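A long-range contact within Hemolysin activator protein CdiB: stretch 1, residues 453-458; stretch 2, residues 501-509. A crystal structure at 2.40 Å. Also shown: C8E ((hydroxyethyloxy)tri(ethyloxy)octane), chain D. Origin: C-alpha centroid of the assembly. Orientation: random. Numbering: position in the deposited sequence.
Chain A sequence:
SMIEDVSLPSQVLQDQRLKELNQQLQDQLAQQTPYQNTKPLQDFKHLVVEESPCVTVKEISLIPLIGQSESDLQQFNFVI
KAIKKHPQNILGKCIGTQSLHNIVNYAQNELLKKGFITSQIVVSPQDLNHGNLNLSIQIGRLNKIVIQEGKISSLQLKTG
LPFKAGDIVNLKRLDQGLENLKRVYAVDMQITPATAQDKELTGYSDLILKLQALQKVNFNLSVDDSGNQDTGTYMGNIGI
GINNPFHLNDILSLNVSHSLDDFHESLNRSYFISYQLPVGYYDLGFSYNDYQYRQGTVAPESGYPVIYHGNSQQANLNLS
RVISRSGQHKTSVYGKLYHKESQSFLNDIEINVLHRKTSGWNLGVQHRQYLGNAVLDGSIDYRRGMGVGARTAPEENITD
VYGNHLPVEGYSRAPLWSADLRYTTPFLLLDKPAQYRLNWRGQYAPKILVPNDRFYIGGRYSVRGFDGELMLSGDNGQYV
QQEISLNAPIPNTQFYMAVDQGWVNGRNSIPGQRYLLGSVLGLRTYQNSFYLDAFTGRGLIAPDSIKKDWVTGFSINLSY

Stretch 1, residues 453-458: DRFYIG
Stretch 2 501-509: QGWVNGRNS

The most unusual feature of this contact is a glycine under an isoleucine. Ile457 CD1 lies 3.5 Å from Gly502 C and 3.6 Å from Trp503 N, against the backbone. A CB on Gly502 would point toward stretch 1 and sit 2.9 Å from Ile457 CD1, a clash. Ile457 reaches this spot with chi1 p (59°) and chi2 t (-177°).

Two strands, 455-457 and 501-505, supply most of the buried surface. Their N-to-C directions differ by 140°, and their axes approach to 7.2 Å. No backbone hydrogen bond joins them. Side chains lie between them. In the register, Ile457 CA is 5.8 Å from Gly502 CA. Phe455 CA is 7.2 Å from Val504 CA. Arg454 CA is 8.3 Å from Asn508 CA. Both strands are extended: phi/psi is -97/120 at Phe455, -134/147 at Ile457, -127/152 at Gly502 and -127/151 at Val504.

The CA-to-CB bond of Val504 (chi1 m, -71°) points sideways, yet Val504 CG1 meets Ile457 CD1 at 3.8 Å, an apolar contact. The same Val504 CG1 is 3.6 Å from Phe455 O. The CA-to-CB bond of Phe455 (chi1 t, -166°; chi2 -84°) points toward stretch 2, with Phe455 CD1 4.5 Å from Trp503 O. Tyr456 (chi1 m, -65°) has its CA-to-CB bond pointing away, between two residues whose bonds point toward stretch 2.

The polar link lies beyond the strands. Arg454 NH1 donates to Asn508 OD1 at 3.0 Å, with an N-H...O angle of 153°. The acceptor sits at the guanidinium edge, near its plane, where the N-H groups point. Arg454 has chi1 m, chi2 t, chi3 m and chi4 -103°. Asn508 has phi/psi 63/21, a left-handed conformation, with chi1 m (-52°).

The CA-to-CB bond of Trp503 (chi1 m, -71°; chi2 -84°) points away from stretch 1, and C8E C16 lies over one face of its ring.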

ATOM      1  N   ASP A 453      22.213   6.452  -6.735  1.00 64.84           N
ATOM      2  CA  ASP A 453      21.142   5.657  -7.326  1.00 54.36           C
ATOM      3  C   ASP A 453      21.333   4.157  -7.143  1.00 51.21           C
ATOM      4  O   ASP A 453      20.461   3.386  -7.558  1.00 55.64           O
ATOM      5  CB  ASP A 453      21.015   5.964  -8.821  1.00 66.20           C
ATOM      6  CG  ASP A 453      20.101   7.138  -9.099  1.00 75.58           C
ATOM      7  OD1 ASP A 453      19.280   7.474  -8.220  1.00 78.91           O
ATOM      8  OD2 ASP A 453      20.196   7.715 -10.203  1.00 87.76           O
ATOM      9  N   ARG A 454      22.434   3.724  -6.539  1.00 44.01           N
ATOM     10  CA  ARG A 454      22.725   2.303  -6.456  1.00 51.86           C
ATOM     11  C   ARG A 454      21.911   1.636  -5.350  1.00 59.34           C
ATOM     12  O   ARG A 454      21.305   2.288  -4.495  1.00 65.65           O
ATOM     13  CB  ARG A 454      24.215   2.077  -6.224  1.00 58.52           C
ATOM     14  CG  ARG A 454      25.090   2.588  -7.350  1.00 61.98           C
ATOM     15  CD  ARG A 454      26.420   1.866  -7.358  1.00 84.81           C
ATOM     16  NE  ARG A 454      27.361   2.387  -6.373  1.00 88.01           N
ATOM     17  CZ  ARG A 454      28.382   3.185  -6.668  1.00 82.80           C
ATOM     18  NH1 ARG A 454      28.596   3.554  -7.925  1.00 67.57           N
ATOM     19  NH2 ARG A 454      29.192   3.612  -5.708  1.00 82.59           N
ATOM     20  N   PHE A 455      21.910   0.306  -5.383  1.00 46.13           N
ATOM     21  CA  PHE A 455      21.218  -0.523  -4.405  1.00 39.21           C
ATOM     22  C   PHE A 455      22.229  -0.972  -3.356  1.00 58.88           C
ATOM     23  O   PHE A 455      23.214  -1.639  -3.687  1.00 48.92           O
ATOM     24  CB  PHE A 455      20.572  -1.723  -5.098  1.00 50.19           C
ATOM     25  CG  PHE A 455      19.564  -2.452  -4.258  1.00 44.37           C
ATOM     26  CD1 PHE A 455      19.966  -3.420  -3.353  1.00 42.43           C
ATOM     27  CD2 PHE A 455      18.211  -2.194  -4.398  1.00 41.78           C
ATOM     28  CE1 PHE A 455      19.039  -4.105  -2.594  1.00 40.40           C
ATOM     29  CE2 PHE A 455      17.279  -2.875  -3.641  1.00 41.00           C
ATOM     30  CZ  PHE A 455      17.693  -3.832  -2.738  1.00 44.97           C
ATOM     31  N   TYR A 456      21.987  -0.606  -2.099  1.00 48.88           N
ATOM     32  CA  TYR A 456      22.914  -0.861  -1.006  1.00 43.19           C
ATOM     33  C   TYR A 456      22.332  -1.899  -0.053  1.00 50.65           C
ATOM     34  O   TYR A 456      21.119  -1.928   0.179  1.00 56.25           O
ATOM     35  CB  TYR A 456      23.232   0.437  -0.256  1.00 39.00           C
ATOM     36  CG  TYR A 456      23.968   1.451  -1.103  1.00 41.99           C
ATOM     37  CD1 TYR A 456      23.287   2.266  -2.000  1.00 42.23           C
ATOM     38  CD2 TYR A 456      25.347   1.585  -1.015  1.00 49.30           C
ATOM     39  CE1 TYR A 456      23.961   3.189  -2.785  1.00 49.60           C
ATOM     40  CE2 TYR A 456      26.032   2.503  -1.796  1.00 40.34           C
ATOM     41  CZ  TYR A 456      25.335   3.301  -2.676  1.00 52.44           C
ATOM     42  OH  TYR A 456      26.022   4.211  -3.445  1.00 50.99           O
ATOM     43  N   ILE A 457      23.202  -2.745   0.477  1.00 51.81           N
ATOM     44  CA  ILE A 457      22.795  -3.830   1.400  1.00 53.27           C
ATOM     45  C   ILE A 457      23.736  -3.854   2.591  1.00 51.64           C
ATOM     46  O   ILE A 457      24.884  -3.602   2.415  1.00 52.42           O
ATOM     47  CB  ILE A 457      22.733  -5.180   0.676  1.00 53.90           C
ATOM     48  CG1 ILE A 457      24.062  -5.575   0.047  1.00 51.13           C
ATOM     49  CG2 ILE A 457      21.631  -5.188  -0.352  1.00 38.86           C
ATOM     50  CD1 ILE A 457      23.984  -6.856  -0.709  1.00 48.18           C
ATOM     51  N   GLY A 458      23.209  -4.223   3.746  1.00 58.80           N
ATOM     52  CA  GLY A 458      23.946  -4.283   5.017  1.00 60.21           C
ATOM     53  C   GLY A 458      23.552  -3.140   5.924  1.00 78.45           C
ATOM     54  O   GLY A 458      23.969  -2.040   5.661  1.00 88.69           O
ATOM     55  N   GLN A 501      18.772 -11.459   3.594  1.00 42.42           N
ATOM     56  CA  GLN A 501      19.720 -11.762   2.529  1.00 47.84           C
ATOM     57  C   GLN A 501      19.741 -10.615   1.530  1.00 48.06           C
ATOM     58  O   GLN A 501      18.688 -10.109   1.142  1.00 50.14           O
ATOM     59  CB  GLN A 501      19.360 -13.058   1.791  1.00 44.31           C
ATOM     60  CG  GLN A 501      19.495 -14.322   2.612  1.00 44.37           C
ATOM     61  CD  GLN A 501      19.006 -15.546   1.866  1.00 50.64           C
ATOM     62  OE1 GLN A 501      19.760 -16.183   1.128  1.00 56.23           O
ATOM     63  NE2 GLN A 501      17.735 -15.880   2.051  1.00 43.35           N
ATOM     64  N   GLY A 502      20.937 -10.229   1.102  1.00 42.38           N
ATOM     65  CA  GLY A 502      21.085  -9.207   0.086  1.00 49.20           C
ATOM     66  C   GLY A 502      21.959  -9.680  -1.057  1.00 58.10           C
ATOM     67  O   GLY A 502      22.844 -10.518  -0.888  1.00 53.10           O
ATOM     68  N   TRP A 503      21.694  -9.119  -2.238  1.00 57.81           N
ATOM     69  CA  TRP A 503      22.436  -9.436  -3.453  1.00 50.33           C
ATOM     70  C   TRP A 503      22.703  -8.155  -4.225  1.00 50.43           C
ATOM     71  O   TRP A 503      21.794  -7.340  -4.401  1.00 49.43           O
ATOM     72  CB  TRP A 503      21.663 -10.406  -4.354  1.00 57.96           C
ATOM     73  CG  TRP A 503      21.559 -11.801  -3.853  1.00 53.40           C
ATOM     74  CD1 TRP A 503      22.481 -12.792  -3.999  1.00 62.17           C
ATOM     75  CD2 TRP A 503      20.456 -12.378  -3.149  1.00 61.84           C
ATOM     76  NE1 TRP A 503      22.026 -13.951  -3.422  1.00 56.58           N
ATOM     77  CE2 TRP A 503      20.785 -13.723  -2.890  1.00 67.87           C
ATOM     78  CE3 TRP A 503      19.225 -11.887  -2.706  1.00 50.09           C
ATOM     79  CZ2 TRP A 503      19.929 -14.584  -2.207  1.00 60.14           C
ATOM     80  CZ3 TRP A 503      18.376 -12.743  -2.028  1.00 57.03           C
ATOM     81  CH2 TRP A 503      18.732 -14.076  -1.786  1.00 61.78           C
ATOM     82  N   VAL A 504      23.939  -7.984  -4.689  1.00 48.35           N
ATOM     83  CA  VAL A 504      24.287  -6.917  -5.619  1.00 47.20           C
ATOM     84  C   VAL A 504      24.997  -7.541  -6.812  1.00 58.53           C
ATOM     85  O   VAL A 504      25.655  -8.578  -6.695  1.00 57.82           O
ATOM     86  CB  VAL A 504      25.162  -5.822  -4.969  1.00 59.00           C
ATOM     87  CG1 VAL A 504      24.339  -4.999  -3.988  1.00 47.36           C
ATOM     88  CG2 VAL A 504      26.364  -6.440  -4.279  1.00 52.91           C
ATOM     89  N   ASN A 505      24.855  -6.898  -7.965  1.00 66.79           N
ATOM     90  CA  ASN A 505      25.333  -7.431  -9.237  1.00 70.23           C
ATOM     91  C   ASN A 505      25.274  -6.292 -10.250  1.00 72.48           C
ATOM     92  O   ASN A 505      24.757  -5.208  -9.961  1.00 66.63           O
ATOM     93  CB  ASN A 505      24.504  -8.654  -9.657  1.00 64.31           C
ATOM     94  CG  ASN A 505      24.726  -9.063 -11.103  1.00 88.49           C
ATOM     95  OD1 ASN A 505      23.849  -8.884 -11.947  1.00100.56           O
ATOM     96  ND2 ASN A 505      25.911  -9.588 -11.400  1.00 89.42           N
ATOM     97  N   GLY A 506      25.827  -6.535 -11.431  1.00 81.61           N
ATOM     98  CA  GLY A 506      25.868  -5.530 -12.468  1.00 79.27           C
ATOM     99  C   GLY A 506      27.098  -4.659 -12.324  1.00 93.86           C
ATOM    100  O   GLY A 506      28.064  -4.994 -11.630  1.00 92.79           O
ATOM    101  N   ARG A 507      27.058  -3.516 -12.998  1.00 89.62           N
ATOM    102  CA  ARG A 507      28.143  -2.563 -12.859  1.00 94.75           C
ATOM    103  C   ARG A 507      28.187  -2.016 -11.436  1.00 98.13           C
ATOM    104  O   ARG A 507      27.229  -2.133 -10.663  1.00 87.14           O
ATOM    105  CB  ARG A 507      27.989  -1.423 -13.860  1.00 82.81           C
ATOM    106  N   ASN A 508      29.329  -1.419 -11.095  1.00100.65           N
ATOM    107  CA  ASN A 508      29.625  -0.887  -9.768  1.00 88.54           C
ATOM    108  C   ASN A 508      29.646  -1.972  -8.699  1.00 94.36           C
ATOM    109  O   ASN A 508      29.479  -1.679  -7.509  1.00101.37           O
ATOM    110  CB  ASN A 508      28.642   0.221  -9.363  1.00 89.12           C
ATOM    111  CG  ASN A 508      28.521   1.324 -10.408  1.00 96.36           C
ATOM    112  OD1 ASN A 508      27.577   2.116 -10.377  1.00 89.99           O
ATOM    113  ND2 ASN A 508      29.468   1.378 -11.339  1.00 73.30           N
ATOM    114  N   SER A 509      29.843  -3.227  -9.103  1.00 88.75           N
ATOM    115  CA  SER A 509      29.959  -4.352  -8.189  1.00 97.24           C
ATOM    116  C   SER A 509      31.127  -5.219  -8.632  1.00 96.99           C
ATOM    117  O   SER A 509      31.457  -5.282  -9.819  1.00108.99           O
ATOM    118  CB  SER A 509      28.670  -5.187  -8.145  1.00 87.54           C
ATOM    119  OG  SER A 509      28.909  -6.468  -7.587  1.00 84.19           O
TER
HETATM  120  C1  C8E D 603      10.428  -5.707 -14.923  1.00 84.31           C
HETATM  121  C2  C8E D 603      11.467  -5.345 -13.862  1.00 88.55           C
HETATM  122  C3  C8E D 603      10.791  -5.192 -12.500  1.00 74.36           C
HETATM  123  C4  C8E D 603      11.846  -4.887 -11.439  1.00 72.17           C
HETATM  124  C5  C8E D 603      12.710  -6.123 -11.206  1.00 75.80           C
HETATM  125  C6  C8E D 603      13.883  -5.746 -10.307  1.00 61.01           C
HETATM  126  C7  C8E D 603      14.285  -6.955  -9.468  1.00 68.29           C
HETATM  127  C8  C8E D 603      15.411  -7.714 -10.166  1.00 62.97           C
HETATM  128  O9  C8E D 603      16.528  -7.723  -9.323  1.00 81.31           O
HETATM  129  C10 C8E D 603      17.653  -8.368  -9.850  1.00 70.83           C
HETATM  130  C11 C8E D 603      18.864  -8.072  -8.967  1.00 60.35           C
HETATM  131  O12 C8E D 603      19.561  -9.259  -8.712  1.00 68.92           O
HETATM  132  C13 C8E D 603      20.818  -9.071  -8.123  1.00 64.35           C
HETATM  133  C14 C8E D 603      21.502 -10.423  -7.921  1.00 65.75           C
HETATM  134  O15 C8E D 603      20.543 -11.440  -7.824  1.00 71.16           O
HETATM  135  C16 C8E D 603      21.077 -12.696  -7.509  1.00 59.84           C
HETATM  136  C17 C8E D 603      19.990 -13.602  -6.926  1.00 68.09           C
HETATM  137  O18 C8E D 603      19.028 -13.896  -7.900  1.00 68.84           O
HETATM  138  C19 C8E D 603      18.181 -14.958  -7.563  1.00 76.24           C
HETATM  139  C20 C8E D 603      16.726 -14.488  -7.553  1.00 66.23           C
HETATM  140  O21 C8E D 603      16.394 -13.931  -8.795  1.00 65.80           O